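Long-range contact in pyruvate kinase (Cryptosporidium parvum, PDB 4DRS), which probably catalyses the last step of glycolysis, passing phosphate from phosphoenolpyruvate to ADP to give pyruvate and ATP: residues A420-I431 with L496-H507. Numbering follows the deposited sequence.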
loop_
_atom_site.group_PDB
_atom_site.type_symbol
_atom_site.label_atom_id
_atom_site.label_comp_id
_atom_site.label_asym_id
_atom_site.label_seq_id
_atom_site.Cartn_x
_atom_site.Cartn_y
_atom_site.Cartn_z
ATOM N N ALA A 420 11.609 8.047 16.660
ATOM C CA ALA A 420 10.756 9.019 17.334
ATOM C C ALA A 420 9.295 8.612 17.212
ATOM O O ALA A 420 8.523 8.748 18.159
ATOM C CB ALA A 420 10.977 10.410 16.764
ATOM N N HIS A 421 8.939 8.096 16.039
ATOM C CA HIS A 421 7.594 7.617 15.773
ATOM C C HIS A 421 7.280 6.376 16.566
ATOM O O HIS A 421 6.220 6.282 17.183
ATOM C CB HIS A 421 7.414 7.368 14.281
ATOM C CG HIS A 421 6.083 6.766 13.925
ATOM N ND1 HIS A 421 4.944 7.484 13.911
ATOM C CD2 HIS A 421 5.733 5.463 13.568
ATOM C CE1 HIS A 421 3.916 6.685 13.562
ATOM N NE2 HIS A 421 4.402 5.448 13.350
ATOM N N ASP A 422 8.211 5.426 16.568
ATOM C CA ASP A 422 8.009 4.133 17.219
ATOM C C ASP A 422 7.869 4.207 18.743
ATOM O O ASP A 422 7.154 3.399 19.329
ATOM C CB ASP A 422 9.122 3.154 16.831
ATOM C CG ASP A 422 8.979 2.632 15.409
ATOM O OD1 ASP A 422 7.843 2.614 14.880
ATOM O OD2 ASP A 422 10.007 2.235 14.816
ATOM N N VAL A 423 8.548 5.156 19.384
ATOM C CA VAL A 423 8.415 5.322 20.840
ATOM C C VAL A 423 7.510 6.488 21.225
ATOM O O VAL A 423 7.322 6.762 22.408
ATOM C CB VAL A 423 9.774 5.467 21.571
ATOM C CG1 VAL A 423 10.637 4.234 21.356
ATOM C CG2 VAL A 423 10.497 6.746 21.164
ATOM N N ASN A 424 6.958 7.164 20.220
ATOM C CA ASN A 424 6.116 8.343 20.428
ATOM C C ASN A 424 6.862 9.467 21.164
ATOM O O ASN A 424 6.344 10.071 22.112
ATOM C CB ASN A 424 4.810 7.957 21.141
ATOM C CG ASN A 424 3.777 9.068 21.113
ATOM O OD1 ASN A 424 3.526 9.679 20.074
ATOM N ND2 ASN A 424 3.169 9.333 22.264
ATOM N N ALA A 425 8.087 9.732 20.711
ATOM C CA ALA A 425 8.935 10.777 21.279
ATOM C C ALA A 425 8.370 12.167 21.006
ATOM O O ALA A 425 7.578 12.355 20.079
ATOM C CB ALA A 425 10.347 10.663 20.731
ATOM N N LYS A 426 8.785 13.136 21.815
ATOM C CA LYS A 426 8.305 14.505 21.681
ATOM C C LYS A 426 9.316 15.401 20.983
ATOM O O LYS A 426 8.943 16.425 20.409
ATOM C CB LYS A 426 7.928 15.088 23.049
ATOM C CG LYS A 426 6.924 14.256 23.841
ATOM C CD LYS A 426 5.600 14.077 23.106
ATOM C CE LYS A 426 4.633 13.221 23.911
ATOM N NZ LYS A 426 3.378 12.946 23.153
ATOM N N LEU A 427 10.590 15.018 21.031
ATOM C CA LEU A 427 11.660 15.820 20.441
ATOM C C LEU A 427 12.731 14.981 19.762
ATOM O O LEU A 427 13.005 13.848 20.169
ATOM C CB LEU A 427 12.337 16.686 21.507
ATOM C CG LEU A 427 11.568 17.813 22.203
ATOM C CD1 LEU A 427 12.399 18.303 23.370
ATOM C CD2 LEU A 427 11.238 18.958 21.257
ATOM N N ILE A 428 13.336 15.557 18.727
ATOM C CA ILE A 428 14.558 15.026 18.146
ATOM C C ILE A 428 15.664 16.061 18.358
ATOM O O ILE A 428 15.628 17.149 17.775
ATOM C CB ILE A 428 14.408 14.703 16.643
ATOM C CG1 ILE A 428 13.255 13.711 16.418
ATOM C CG2 ILE A 428 15.714 14.148 16.086
ATOM C CD1 ILE A 428 12.927 13.451 14.959
ATOM N N ILE A 429 16.629 15.723 19.211
ATOM C CA ILE A 429 17.739 16.621 19.516
ATOM C C ILE A 429 18.980 16.193 18.740
ATOM O O ILE A 429 19.366 15.024 18.776
ATOM C CB ILE A 429 18.042 16.673 21.030
ATOM C CG1 ILE A 429 16.782 17.042 21.812
ATOM C CG2 ILE A 429 19.160 17.668 21.325
ATOM C CD1 ILE A 429 16.900 16.835 23.311
ATOM N N THR A 430 19.592 17.140 18.031
ATOM C CA THR A 430 20.794 16.850 17.255
ATOM C C THR A 430 21.966 17.764 17.626
ATOM O O THR A 430 21.845 18.988 17.614
ATOM C CB THR A 430 20.525 16.859 15.727
ATOM O OG1 THR A 430 21.733 16.546 15.023
ATOM C CG2 THR A 430 20.000 18.212 15.250
ATOM N N ILE A 431 23.088 17.154 17.986
ATOM C CA ILE A 431 24.309 17.893 18.269
ATOM C C ILE A 431 25.060 18.007 16.949
ATOM O O ILE A 431 25.451 17.003 16.363
ATOM C CB ILE A 431 25.172 17.187 19.343
ATOM C CG1 ILE A 431 24.407 17.083 20.670
ATOM C CG2 ILE A 431 26.490 17.918 19.553
ATOM C CD1 ILE A 431 25.071 16.191 21.701
ATOM N N LEU A 496 8.208 22.358 25.719
ATOM C CA LEU A 496 8.326 21.535 24.518
ATOM C C LEU A 496 8.341 20.048 24.859
ATOM O O LEU A 496 8.011 19.212 24.019
ATOM C CB LEU A 496 9.577 21.918 23.717
ATOM C CG LEU A 496 9.721 23.384 23.288
ATOM C CD1 LEU A 496 11.097 23.641 22.684
ATOM C CD2 LEU A 496 8.622 23.793 22.317
ATOM N N ILE A 497 8.718 19.732 26.097
ATOM C CA ILE A 497 8.786 18.350 26.588
ATOM C C ILE A 497 8.479 18.288 28.093
ATOM O O ILE A 497 8.634 19.283 28.805
ATOM C CB ILE A 497 10.163 17.695 26.270
ATOM C CG1 ILE A 497 10.120 16.179 26.509
ATOM C CG2 ILE A 497 11.290 18.376 27.047
ATOM C CD1 ILE A 497 11.245 15.395 25.863
ATOM N N GLU A 498 8.038 17.122 28.560
ATOM C CA GLU A 498 7.737 16.897 29.978
ATOM C C GLU A 498 8.532 15.712 30.528
ATOM O O GLU A 498 9.092 14.927 29.763
ATOM C CB GLU A 498 6.241 16.644 30.172
ATOM C CG GLU A 498 5.339 17.743 29.632
ATOM C CD GLU A 498 3.870 17.364 29.663
ATOM O OE1 GLU A 498 3.511 16.294 29.124
ATOM O OE2 GLU A 498 3.070 18.142 30.224
ATOM N N SER A 499 8.580 15.592 31.854
ATOM C CA SER A 499 9.243 14.464 32.514
ATOM C C SER A 499 8.604 13.143 32.100
ATOM O O SER A 499 7.380 13.049 31.976
ATOM C CB SER A 499 9.191 14.616 34.035
ATOM O OG SER A 499 10.032 15.670 34.467
ATOM N N GLY A 500 9.435 12.130 31.872
ATOM C CA GLY A 500 8.949 10.821 31.441
ATOM C C GLY A 500 8.800 10.661 29.936
ATOM O O GLY A 500 8.688 9.537 29.443
ATOM N N ASP A 501 8.790 11.778 29.207
ATOM C CA ASP A 501 8.715 11.758 27.743
ATOM C C ASP A 501 10.042 11.341 27.108
ATOM O O ASP A 501 11.117 11.590 27.665
ATOM C CB ASP A 501 8.296 13.126 27.195
ATOM C CG ASP A 501 6.842 13.467 27.487
ATOM O OD1 ASP A 501 6.046 12.549 27.789
ATOM O OD2 ASP A 501 6.492 14.665 27.401
ATOM N N PHE A 502 9.956 10.711 25.940
ATOM C CA PHE A 502 11.144 10.308 25.200
ATOM C C PHE A 502 11.624 11.397 24.249
ATOM O O PHE A 502 10.828 12.180 23.722
ATOM C CB PHE A 502 10.896 9.016 24.419
ATOM C CG PHE A 502 10.728 7.799 25.286
ATOM C CD1 PHE A 502 11.790 7.313 26.048
ATOM C CD2 PHE A 502 9.511 7.125 25.330
ATOM C CE1 PHE A 502 11.634 6.190 26.846
ATOM C CE2 PHE A 502 9.352 5.999 26.124
ATOM C CZ PHE A 502 10.414 5.530 26.883
ATOM N N ALA A 503 12.938 11.435 24.055
ATOM C CA ALA A 503 13.562 12.249 23.024
ATOM C C ALA A 503 14.615 11.411 22.317
ATOM O O ALA A 503 15.266 10.564 22.934
ATOM C CB ALA A 503 14.187 13.499 23.624
ATOM N N ILE A 504 14.766 11.641 21.017
ATOM C CA ILE A 504 15.838 11.020 20.256
ATOM C C ILE A 504 17.023 11.975 20.248
ATOM O O ILE A 504 16.885 13.139 19.875
ATOM C CB ILE A 504 15.415 10.702 18.801
ATOM C CG1 ILE A 504 14.079 9.948 18.754
ATOM C CG2 ILE A 504 16.519 9.954 18.061
ATOM C CD1 ILE A 504 14.060 8.602 19.446
ATOM N N ALA A 505 18.178 11.477 20.673
ATOM C CA ALA A 505 19.411 12.250 20.611
ATOM C C ALA A 505 20.284 11.751 19.469
ATOM O O ALA A 505 20.544 10.556 19.353
ATOM C CB ALA A 505 20.156 12.171 21.936
ATOM N N VAL A 506 20.720 12.678 18.623
ATOM C CA VAL A 506 21.602 12.370 17.497
ATOM C C VAL A 506 22.859 13.231 17.568
ATOM O O VAL A 506 22.773 14.435 17.805
ATOM C CB VAL A 506 20.885 12.606 16.147
ATOM C CG1 VAL A 506 21.862 12.562 14.979
ATOM C CG2 VAL A 506 19.779 11.586 15.952
ATOM N N HIS A 507 24.023 12.610 17.380
ATOM C CA HIS A 507 25.282 13.352 17.245
ATOM C C HIS A 507 26.330 12.601 16.478
ATOM O O HIS A 507 25.997 11.865 15.546
ATOM C CB HIS A 507 25.814 13.846 18.596
ATOM C CG HIS A 507 26.086 12.752 19.604
ATOM N ND1 HIS A 507 27.217 12.022 19.593
ATOM C CD2 HIS A 507 25.341 12.309 20.702
ATOM C CE1 HIS A 507 27.195 11.143 20.616
ATOM N NE2 HIS A 507 26.046 11.321 21.294
HETATM O O HOH W 1 7.389 10.171 24.768
#
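Ile504 sets CG1 anti to its carbonyl carbon (chi1 -50°) and then turns CD1 back at chi2 (-61°), laying its longer branch against the last turn of helix 408-422, where CG1 of Ile504 comes 3.7 Å from CB of Ala420. On the other face of the sheet the extended Leu427 (chi2 169°) carries CD1 to within 3.7 Å of CB of Ile497, while its CD2 meets Leu496 CB. Between these two layers runs a parallel ladder: Ile504 N donates to Leu427 O (2.9 Å), Ile504 O receives Ile429 N (2.7 Å), and Ile429 O and Val506 O continue the series to Val506 N and Ile431 N. This is the regular parallel pattern, each bonded residue linking to two across the pair, here joining strands distant in sequence. At the N-terminal side, Lys426 N donates to Phe502 O (3.0 Å), and a water takes the N-H of Phe502 and donates to the carbonyl O of Asn424, the positive-phi residue of the helix's closing Schellman motif. The aliphatic CG of Lys426 rests on the Asp501 carboxylate, 3.6 Å from OD2. In the alpha/beta domain both are interior strands, with 449-454 bonded along the far edge of 427-431 and 519-524 antiparallel beyond 502-506; helix 436-443 covers the Ile428 and Thr430 face, and helix 480-493 the Leu427 face.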